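Local coordinates for UPF0201 protein MJ1564 (Methanocaldococcus jannaschii DSM 2661, PDB 2PZZ) that is of unknown function, an archaeal UPF0201 family member that resembles RNA-binding proteins in structure but is unlikely to bind RNA, at residues L24-K29 / Q87-G92; E56-Q61 / V94-D99; K81-K86 / G103-I108. One frame throughout, in Å; residues are numbered along the deposited sequence.

Contact 1 of 3, residues L24-K29 / Q87-G92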
loop_
_atom_site.group_PDB
_atom_site.type_symbol
_atom_site.label_atom_id
_atom_site.label_comp_id
_atom_site.label_asym_id
_atom_site.label_seq_id
_atom_site.Cartn_x
_atom_site.Cartn_y
_atom_site.Cartn_z
ATOM N N LEU A 24 12.723 9.159 3.218
ATOM C CA LEU A 24 13.551 10.274 3.679
ATOM C C LEU A 24 12.975 10.983 4.897
ATOM O O LEU A 24 13.734 11.486 5.716
ATOM C CB LEU A 24 13.811 11.259 2.524
ATOM C CG LEU A 24 14.596 10.588 1.379
ATOM C CD1 LEU A 24 14.635 11.479 0.146
ATOM C CD2 LEU A 24 16.014 10.257 1.845
ATOM N N ASN A 25 11.648 11.004 5.044
ATOM C CA ASN A 25 11.049 11.647 6.214
ATOM C C ASN A 25 11.458 10.947 7.497
ATOM O O ASN A 25 11.431 11.554 8.571
ATOM C CB ASN A 25 9.511 11.652 6.150
ATOM C CG ASN A 25 8.968 12.642 5.145
ATOM O OD1 ASN A 25 9.655 13.591 4.758
ATOM N ND2 ASN A 25 7.722 12.433 4.719
ATOM N N ILE A 26 11.816 9.666 7.401
ATOM C CA ILE A 26 12.231 8.916 8.588
ATOM C C ILE A 26 13.756 8.730 8.616
ATOM O O ILE A 26 14.370 8.731 9.687
ATOM C CB ILE A 26 11.553 7.524 8.642
ATOM C CG1 ILE A 26 10.048 7.659 8.370
ATOM C CG2 ILE A 26 11.765 6.882 10.016
ATOM C CD1 ILE A 26 9.278 8.500 9.403
ATOM N N PHE A 27 14.355 8.600 7.435
ATOM C CA PHE A 27 15.790 8.398 7.296
ATOM C C PHE A 27 16.350 9.399 6.299
ATOM O O PHE A 27 16.730 9.030 5.198
ATOM C CB PHE A 27 16.071 6.962 6.810
ATOM C CG PHE A 27 15.555 5.901 7.743
ATOM C CD1 PHE A 27 16.187 5.657 8.958
ATOM C CD2 PHE A 27 14.403 5.175 7.428
ATOM C CE1 PHE A 27 15.675 4.692 9.867
ATOM C CE2 PHE A 27 13.881 4.217 8.315
ATOM C CZ PHE A 27 14.521 3.975 9.544
ATOM N N PRO A 28 16.428 10.687 6.691
ATOM C CA PRO A 28 16.920 11.820 5.899
ATOM C C PRO A 28 18.262 11.641 5.184
ATOM O O PRO A 28 18.449 12.169 4.087
ATOM C CB PRO A 28 16.986 12.958 6.927
ATOM C CG PRO A 28 15.928 12.609 7.899
ATOM C CD PRO A 28 16.154 11.119 8.074
ATOM N N LYS A 29 19.190 10.918 5.807
ATOM C CA LYS A 29 20.518 10.693 5.229
ATOM C C LYS A 29 20.632 9.474 4.321
ATOM O O LYS A 29 21.699 9.201 3.778
ATOM C CB LYS A 29 21.570 10.548 6.334
ATOM C CG LYS A 29 21.982 11.847 7.026
ATOM C CD LYS A 29 20.971 12.286 8.066
ATOM C CE LYS A 29 21.428 13.567 8.772
ATOM N NZ LYS A 29 22.777 13.426 9.400
ATOM N N GLN A 87 2.248 5.008 4.595
ATOM C CA GLN A 87 1.335 6.151 4.567
ATOM C C GLN A 87 1.579 7.069 5.756
ATOM O O GLN A 87 1.542 8.296 5.629
ATOM C CB GLN A 87 -0.116 5.651 4.543
ATOM C CG GLN A 87 -0.334 4.519 3.522
ATOM C CD GLN A 87 0.180 4.886 2.138
ATOM O OE1 GLN A 87 0.607 4.017 1.363
ATOM N NE2 GLN A 87 0.139 6.173 1.812
ATOM N N ALA A 88 1.843 6.477 6.914
ATOM C CA ALA A 88 2.142 7.269 8.094
ATOM C C ALA A 88 3.474 7.982 7.847
ATOM O O ALA A 88 3.642 9.159 8.177
ATOM C CB ALA A 88 2.245 6.372 9.310
ATOM N N ALA A 89 4.413 7.267 7.236
ATOM C CA ALA A 89 5.728 7.820 6.954
ATOM C C ALA A 89 5.640 8.994 5.988
ATOM O O ALA A 89 6.407 9.965 6.084
ATOM C CB ALA A 89 6.642 6.741 6.381
ATOM N N TYR A 90 4.704 8.908 5.056
ATOM C CA TYR A 90 4.540 9.966 4.079
ATOM C C TYR A 90 4.234 11.311 4.751
ATOM O O TYR A 90 4.700 12.347 4.292
ATOM C CB TYR A 90 3.424 9.622 3.106
ATOM C CG TYR A 90 3.307 10.639 2.008
ATOM C CD1 TYR A 90 4.276 10.716 1.003
ATOM C CD2 TYR A 90 2.252 11.562 1.986
ATOM C CE1 TYR A 90 4.198 11.677 0.014
ATOM C CE2 TYR A 90 2.170 12.531 0.988
ATOM C CZ TYR A 90 3.144 12.579 0.013
ATOM O OH TYR A 90 3.086 13.525 -0.980
ATOM N N VAL A 91 3.443 11.283 5.821
ATOM C CA VAL A 91 3.094 12.496 6.558
ATOM C C VAL A 91 4.023 12.743 7.749
ATOM O O VAL A 91 3.681 13.466 8.680
ATOM C CB VAL A 91 1.615 12.472 7.049
ATOM C CG1 VAL A 91 0.690 12.480 5.855
ATOM C CG2 VAL A 91 1.338 11.247 7.918
ATOM N N GLY A 92 5.206 12.138 7.705
ATOM C CA GLY A 92 6.192 12.331 8.756
ATOM C C GLY A 92 5.954 11.623 10.072
ATOM O O GLY A 92 6.519 12.015 11.088
#

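Contact 2 of 3, residues E56-Q61 / V94-D99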
loop_
_atom_site.group_PDB
_atom_site.type_symbol
_atom_site.label_atom_id
_atom_site.label_comp_id
_atom_site.label_asym_id
_atom_site.label_seq_id
_atom_site.Cartn_x
_atom_site.Cartn_y
_atom_site.Cartn_z
ATOM N N GLU A 56 14.142 10.781 17.235
ATOM C CA GLU A 56 13.390 11.987 17.571
ATOM C C GLU A 56 11.895 11.720 17.461
ATOM O O GLU A 56 11.130 12.048 18.364
ATOM C CB GLU A 56 13.730 13.122 16.607
ATOM C CG GLU A 56 15.091 13.741 16.772
ATOM C CD GLU A 56 15.439 14.639 15.599
ATOM O OE1 GLU A 56 14.515 15.288 15.054
ATOM O OE2 GLU A 56 16.633 14.700 15.229
ATOM N N LEU A 57 11.485 11.112 16.350
ATOM C CA LEU A 57 10.073 10.843 16.124
ATOM C C LEU A 57 9.465 9.907 17.153
ATOM O O LEU A 57 8.320 10.107 17.575
ATOM C CB LEU A 57 9.857 10.306 14.711
ATOM C CG LEU A 57 10.302 11.267 13.600
ATOM C CD1 LEU A 57 10.173 10.592 12.260
ATOM C CD2 LEU A 57 9.462 12.551 13.645
ATOM N N LEU A 58 10.212 8.891 17.575
ATOM C CA LEU A 58 9.680 7.974 18.582
ATOM C C LEU A 58 9.430 8.767 19.882
ATOM O O LEU A 58 8.424 8.574 20.553
ATOM C CB LEU A 58 10.658 6.817 18.850
ATOM C CG LEU A 58 11.076 5.915 17.667
ATOM C CD1 LEU A 58 12.102 4.905 18.133
ATOM C CD2 LEU A 58 9.876 5.209 17.091
ATOM N N ARG A 59 10.344 9.664 20.232
ATOM C CA ARG A 59 10.173 10.461 21.449
ATOM C C ARG A 59 9.025 11.449 21.247
ATOM O O ARG A 59 8.101 11.499 22.060
ATOM C CB ARG A 59 11.492 11.170 21.793
ATOM C CG ARG A 59 12.551 10.170 22.267
ATOM C CD ARG A 59 13.972 10.675 22.130
ATOM N NE ARG A 59 14.916 9.685 22.649
ATOM C CZ ARG A 59 15.149 8.497 22.091
ATOM N NH1 ARG A 59 14.510 8.135 20.981
ATOM N NH2 ARG A 59 16.019 7.669 22.647
ATOM N N SER A 60 9.068 12.198 20.145
ATOM C CA SER A 60 8.011 13.165 19.816
ATOM C C SER A 60 6.601 12.572 19.832
ATOM O O SER A 60 5.679 13.158 20.400
ATOM C CB SER A 60 8.253 13.765 18.433
ATOM O OG SER A 60 9.395 14.592 18.428
ATOM N N GLN A 61 6.425 11.423 19.188
ATOM C CA GLN A 61 5.114 10.785 19.129
ATOM C C GLN A 61 4.838 10.035 20.417
ATOM O O GLN A 61 3.745 9.499 20.626
ATOM C CB GLN A 61 5.053 9.810 17.949
ATOM C CG GLN A 61 5.466 10.395 16.618
ATOM C CD GLN A 61 5.382 9.373 15.497
ATOM O OE1 GLN A 61 5.879 9.594 14.393
ATOM N NE2 GLN A 61 4.746 8.246 15.781
ATOM N N VAL A 94 5.781 7.928 12.464
ATOM C CA VAL A 94 6.288 6.569 12.595
ATOM C C VAL A 94 5.195 5.633 13.087
ATOM O O VAL A 94 4.610 5.860 14.147
ATOM C CB VAL A 94 7.467 6.475 13.586
ATOM C CG1 VAL A 94 7.831 5.007 13.807
ATOM C CG2 VAL A 94 8.680 7.237 13.041
ATOM N N ASN A 95 4.928 4.588 12.305
ATOM C CA ASN A 95 3.924 3.591 12.644
ATOM C C ASN A 95 4.432 2.208 12.182
ATOM O O ASN A 95 4.864 2.042 11.043
ATOM C CB ASN A 95 2.607 3.950 11.967
ATOM C CG ASN A 95 1.414 3.571 12.799
ATOM O OD1 ASN A 95 0.682 2.654 12.461
ATOM N ND2 ASN A 95 1.213 4.276 13.908
ATOM N N PHE A 96 4.366 1.226 13.074
ATOM C CA PHE A 96 4.874 -0.119 12.805
ATOM C C PHE A 96 3.996 -1.155 12.080
ATOM O O PHE A 96 4.427 -2.287 11.857
ATOM C CB PHE A 96 5.388 -0.704 14.117
ATOM C CG PHE A 96 6.521 0.076 14.703
ATOM C CD1 PHE A 96 7.759 0.124 14.055
ATOM C CD2 PHE A 96 6.350 0.800 15.878
ATOM C CE1 PHE A 96 8.814 0.888 14.574
ATOM C CE2 PHE A 96 7.395 1.559 16.398
ATOM C CZ PHE A 96 8.629 1.601 15.741
ATOM N N ASP A 97 2.784 -0.785 11.698
ATOM C CA ASP A 97 1.916 -1.718 10.980
ATOM C C ASP A 97 2.175 -1.598 9.475
ATOM O O ASP A 97 2.308 -0.492 8.955
ATOM C CB ASP A 97 0.457 -1.391 11.275
ATOM C CG ASP A 97 0.090 0.012 10.849
ATOM O OD1 ASP A 97 0.894 0.929 11.115
ATOM O OD2 ASP A 97 -0.994 0.197 10.254
ATOM N N ILE A 98 2.262 -2.726 8.774
ATOM C CA ILE A 98 2.491 -2.681 7.334
ATOM C C ILE A 98 1.219 -2.163 6.668
ATOM O O ILE A 98 0.135 -2.704 6.889
ATOM C CB ILE A 98 2.806 -4.090 6.729
ATOM C CG1 ILE A 98 4.114 -4.654 7.295
ATOM C CG2 ILE A 98 2.915 -3.994 5.216
ATOM C CD1 ILE A 98 3.957 -5.351 8.625
ATOM N N ASP A 99 1.344 -1.113 5.863
ATOM C CA ASP A 99 0.179 -0.566 5.175
ATOM C C ASP A 99 -0.204 -1.477 4.011
ATOM O O ASP A 99 0.520 -2.426 3.684
ATOM C CB ASP A 99 0.465 0.845 4.649
ATOM C CG ASP A 99 1.615 0.878 3.666
ATOM O OD1 ASP A 99 2.773 0.702 4.105
ATOM O OD2 ASP A 99 1.358 1.077 2.457
#

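Contact 3 of 3, residues K81-K86 / G103-I108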
loop_
_atom_site.group_PDB
_atom_site.type_symbol
_atom_site.label_atom_id
_atom_site.label_comp_id
_atom_site.label_asym_id
_atom_site.label_seq_id
_atom_site.Cartn_x
_atom_site.Cartn_y
_atom_site.Cartn_z
ATOM N N LYS A 81 14.979 -6.124 12.814
ATOM C CA LYS A 81 14.271 -5.668 11.627
ATOM C C LYS A 81 12.827 -5.379 11.987
ATOM O O LYS A 81 12.347 -5.809 13.033
ATOM C CB LYS A 81 14.344 -6.734 10.535
ATOM C CG LYS A 81 13.743 -8.063 10.940
ATOM C CD LYS A 81 14.166 -9.178 9.985
ATOM C CE LYS A 81 13.556 -10.517 10.398
ATOM N NZ LYS A 81 14.122 -11.655 9.609
ATOM N N PHE A 82 12.152 -4.626 11.126
ATOM C CA PHE A 82 10.760 -4.261 11.343
ATOM C C PHE A 82 10.290 -3.501 10.123
ATOM O O PHE A 82 11.081 -3.169 9.234
ATOM C CB PHE A 82 10.632 -3.388 12.600
ATOM C CG PHE A 82 11.470 -2.138 12.552
ATOM C CD1 PHE A 82 10.966 -0.964 11.988
ATOM C CD2 PHE A 82 12.779 -2.144 13.034
ATOM C CE1 PHE A 82 11.751 0.190 11.901
ATOM C CE2 PHE A 82 13.579 -0.990 12.951
ATOM C CZ PHE A 82 13.062 0.179 12.382
ATOM N N TYR A 83 8.997 -3.228 10.084
ATOM C CA TYR A 83 8.403 -2.509 8.973
ATOM C C TYR A 83 7.836 -1.192 9.458
ATOM O O TYR A 83 7.552 -1.038 10.637
ATOM C CB TYR A 83 7.280 -3.335 8.347
ATOM C CG TYR A 83 7.767 -4.508 7.532
ATOM C CD1 TYR A 83 8.170 -5.695 8.142
ATOM C CD2 TYR A 83 7.841 -4.423 6.148
ATOM C CE1 TYR A 83 8.633 -6.771 7.383
ATOM C CE2 TYR A 83 8.300 -5.489 5.380
ATOM C CZ TYR A 83 8.693 -6.658 6.006
ATOM O OH TYR A 83 9.136 -7.707 5.241
ATOM N N LEU A 84 7.706 -0.233 8.548
ATOM C CA LEU A 84 7.135 1.065 8.885
ATOM C C LEU A 84 5.981 1.287 7.932
ATOM O O LEU A 84 6.055 0.924 6.745
ATOM C CB LEU A 84 8.156 2.190 8.718
ATOM C CG LEU A 84 9.314 2.212 9.718
ATOM C CD1 LEU A 84 10.223 3.403 9.425
ATOM C CD2 LEU A 84 8.768 2.291 11.132
ATOM N N ASN A 85 4.909 1.873 8.446
ATOM C CA ASN A 85 3.756 2.146 7.604
ATOM C C ASN A 85 4.191 3.211 6.606
ATOM O O ASN A 85 4.725 4.255 6.981
ATOM C CB ASN A 85 2.601 2.663 8.441
ATOM C CG ASN A 85 1.357 2.861 7.621
ATOM O OD1 ASN A 85 1.378 3.540 6.582
ATOM N ND2 ASN A 85 0.263 2.259 8.066
ATOM N N LYS A 86 3.968 2.937 5.333
ATOM C CA LYS A 86 4.361 3.837 4.263
ATOM C C LYS A 86 3.524 5.117 4.220
ATOM O O LYS A 86 4.037 6.188 3.869
ATOM C CB LYS A 86 4.268 3.073 2.932
ATOM C CG LYS A 86 5.142 3.591 1.826
ATOM C CD LYS A 86 5.632 2.459 0.910
ATOM C CE LYS A 86 4.496 1.608 0.379
ATOM N NZ LYS A 86 4.878 0.857 -0.859
ATOM N N GLY A 103 4.642 -1.226 3.174
ATOM C CA GLY A 103 5.463 -0.703 4.249
ATOM C C GLY A 103 6.912 -0.558 3.818
ATOM O O GLY A 103 7.272 -0.858 2.675
ATOM N N ILE A 104 7.738 -0.068 4.737
ATOM C CA ILE A 104 9.151 0.130 4.485
ATOM C C ILE A 104 9.841 -0.911 5.355
ATOM O O ILE A 104 9.670 -0.920 6.564
ATOM C CB ILE A 104 9.633 1.560 4.918
ATOM C CG1 ILE A 104 8.904 2.651 4.108
ATOM C CG2 ILE A 104 11.134 1.718 4.658
ATOM C CD1 ILE A 104 7.462 2.805 4.453
ATOM N N PHE A 105 10.598 -1.803 4.730
ATOM C CA PHE A 105 11.299 -2.848 5.460
ATOM C C PHE A 105 12.627 -2.290 5.957
ATOM O O PHE A 105 13.448 -1.861 5.156
ATOM C CB PHE A 105 11.540 -4.041 4.534
ATOM C CG PHE A 105 12.311 -5.151 5.175
ATOM C CD1 PHE A 105 12.048 -5.525 6.488
ATOM C CD2 PHE A 105 13.277 -5.846 4.456
ATOM C CE1 PHE A 105 12.740 -6.586 7.085
ATOM C CE2 PHE A 105 13.975 -6.905 5.034
ATOM C CZ PHE A 105 13.706 -7.277 6.356
ATOM N N VAL A 106 12.830 -2.315 7.270
ATOM C CA VAL A 106 14.039 -1.769 7.885
ATOM C C VAL A 106 14.890 -2.749 8.689
ATOM O O VAL A 106 14.398 -3.419 9.601
ATOM C CB VAL A 106 13.700 -0.609 8.855
ATOM C CG1 VAL A 106 14.989 -0.046 9.443
ATOM C CG2 VAL A 106 12.896 0.477 8.141
ATOM N N LYS A 107 16.183 -2.770 8.383
ATOM C CA LYS A 107 17.130 -3.643 9.072
ATOM C C LYS A 107 18.283 -2.826 9.655
ATOM O O LYS A 107 19.000 -2.124 8.934
ATOM C CB LYS A 107 17.684 -4.678 8.088
ATOM C CG LYS A 107 18.235 -5.935 8.728
ATOM C CD LYS A 107 18.980 -6.799 7.708
ATOM C CE LYS A 107 18.151 -7.075 6.460
ATOM N NZ LYS A 107 16.986 -7.954 6.753
ATOM N N ILE A 108 18.453 -2.909 10.966
ATOM C CA ILE A 108 19.522 -2.195 11.639
ATOM C C ILE A 108 20.610 -3.203 12.003
ATOM O O ILE A 108 20.369 -4.111 12.803
ATOM C CB ILE A 108 19.010 -1.524 12.909
ATOM C CG1 ILE A 108 18.013 -0.421 12.542
ATOM C CG2 ILE A 108 20.182 -0.980 13.711
ATOM C CD1 ILE A 108 17.231 0.140 13.734
#

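Contact 1 of 3, residues L24-K29 / Q87-G92
A Schellman motif closes helix 86-90, and residues 24-29, on helix 16-26 and the turn after it, dock against it through one amide side chain and one aliphatic one. Within the motif the backbone N of Gly92 returns to Ala89 O at 3.0 Å, while Ala93 N reaches back to Ala88 O. Gly92 is the C-prime residue, and its positive phi (75°) is one that glycine adopts without strain.

Asn25 binds to this helix end. Its CG stands anti to the carbonyl carbon (chi1 -73°), which sends the amide across to the neighbouring helix, and ND2 donates to Ala89 O at 3.1 Å. The bond is nearly straight, 168° at the hydrogen. The acceptor lies in the plane of the Asn25 amide, and the donor lies in the plane of the Ala89 carbonyl, so the bond fixes the rotation of the amide as well as its position. Ala89 O is thereby gripped twice, once by Gly92 N, three residues on in the turn that ends the helix, and once by Asn25. The same ND2 comes equally near Tyr90 O, but at an angle too poor for a hydrogen bond. Asparagine suits the place because its short arm carries an N-H donor to a carbonyl at the end of a helix.

Beside this polar link runs an apolar one. Ala89 has only a methyl group, small enough for the helices to approach closely, and it also touches Ala22, one turn before Ile26 in helix 16-26. Ile26 also touches Leu54 and Leu57 of helix 52-60. Tyr90, whose CB points away from residues 24-29, packs on Lys18 of helix 16-26 and on Pro12 of the second subunit. The apolar link itself is made by Ile26 CG1, which rests 4.0 Å from Ala89 CB.

Contact 2 of 3, residues E56-Q61 / V94-D99
Gln61 OE1 is held by one short, nearly straight hydrogen bond, accepting from Val94 N at 2.6 Å with the N-H on a lone pair of the amide oxygen. Gln61 NE2 has one of its own, donating to Val94 O at 2.9 Å, again in the carbonyl plane and on a lone pair, so two bonds grip the amide. The side chain thus pairs with the peptide edge much as a neighbouring strand would, although residues 94-99 form an irregular loop between helix 86-90 and strand 104-109. The angles at the hydrogen are 167° and 164°, and together the bonds leave the amide little freedom to rotate. Glutamine suits this position: beyond CG its chain is extended (chi2 180°), long enough to carry a donor and an acceptor across to the loop. An alanine here would remove both bonds and would probably let the backbone around Val94 drift from residues 56-61.

Next to these bonds, Val94 turns its CB toward the helix and spreads its methyls over two leucines. CG2 meets Leu57 CB at 3.7 Å, with Leu57 CD1 also close, whereas CG1 meets Leu58 CD2 at 3.9 Å. A branched side chain fits here because it serves both partners at once. Phe96 reaches Leu58 and also packs on Ala67 and Val70 of helix 64-73. Leu58 and Phe96 cross at about a right angle, Leu58 CD2 lying 4.0 Å from Phe96 CZ.

Contact 3 of 3, residues K81-K86 / G103-I108
Tyr83 and Phe105 lay their rings over one another in an offset stack, centroids 4.9 Å apart and planes inclined by 26°. Phe105 CD1 sits over one face of the tyrosine ring, displaced toward the rim, 3.6 Å from Tyr83 CZ. In return, Tyr83 OH lies above a face of the phenylalanine. The torsions bring the rings together: Tyr83 CG stands beside its backbone N, Phe105 CG anti to its own (chi1 178°). Lys81, on the same side of the sheet, adds its aliphatic CB against Phe105 CE1 at 3.8 Å. Flat rings suit this partly exposed surface, where they cover each other.

On the reverse side Phe82 and Val106 run side by side and point the same way. Phe82 CG takes the crowded position between backbone N and carbonyl carbon (chi1 57°), which places the ring so that Val106 CB approaches one face in a CH-pi contact, 3.9 Å from the ring centroid. Ile108 CD1 meets the ring edge instead, near its plane.

These opposed faces belong to antiparallel strands 79-84 and 104-109, neighbours in a five-stranded sheet. Between residues 81-86 and 103-108 the hydrogen-bonded pairs are Phe82 with Val106 and Leu84 with Ile104; Val106 N to Phe82 O, at 2.8 Å, points almost along the C=O axis. The non-hydrogen-bonded pairs there are Lys81 with Lys107 and Tyr83 with Phe105. Helix 64-73 covers Phe82 through Val70 and Leu71, and Ile26 of helix 16-26 covers Leu84.

Past the strand, Asn85 OD1 caps helix 86-90 at Gln87 N and Ala88 N. Lys86 bends its chain so that NZ reaches a salt bridge with Glu14 and the carbonyls of His101 and Lys9. Its backbone flank packs tightly on the neighbouring strand, Ile104 CD1 lying 3.3 Å from Lys86 CA.

In the fold
The three contacts follow one stretch of chain, strand 79-84, helix 86-90 and the loop to strand 104-109, and bind it to the rest of the fold. Their centres lie 10 to 11 Å apart. Ile26 joins them all: its CD1 is 3.7 Å from Leu57 CD1 and 3.9 Å from Val94 CG2 of contact 2, while its CG2 lies 3.9 Å from Leu84 CD1 of contact 3. Contacts 2 and 3 are also tied by polar atoms, since Asn95 O lies 2.6 Å from Asn85 N and Asp99 OD1 2.8 Å from Lys86 N, both probable hydrogen bonds. The second subunit meets contacts 1 and 3, its Pro12 on Tyr90 and its Thr13 on Lys86.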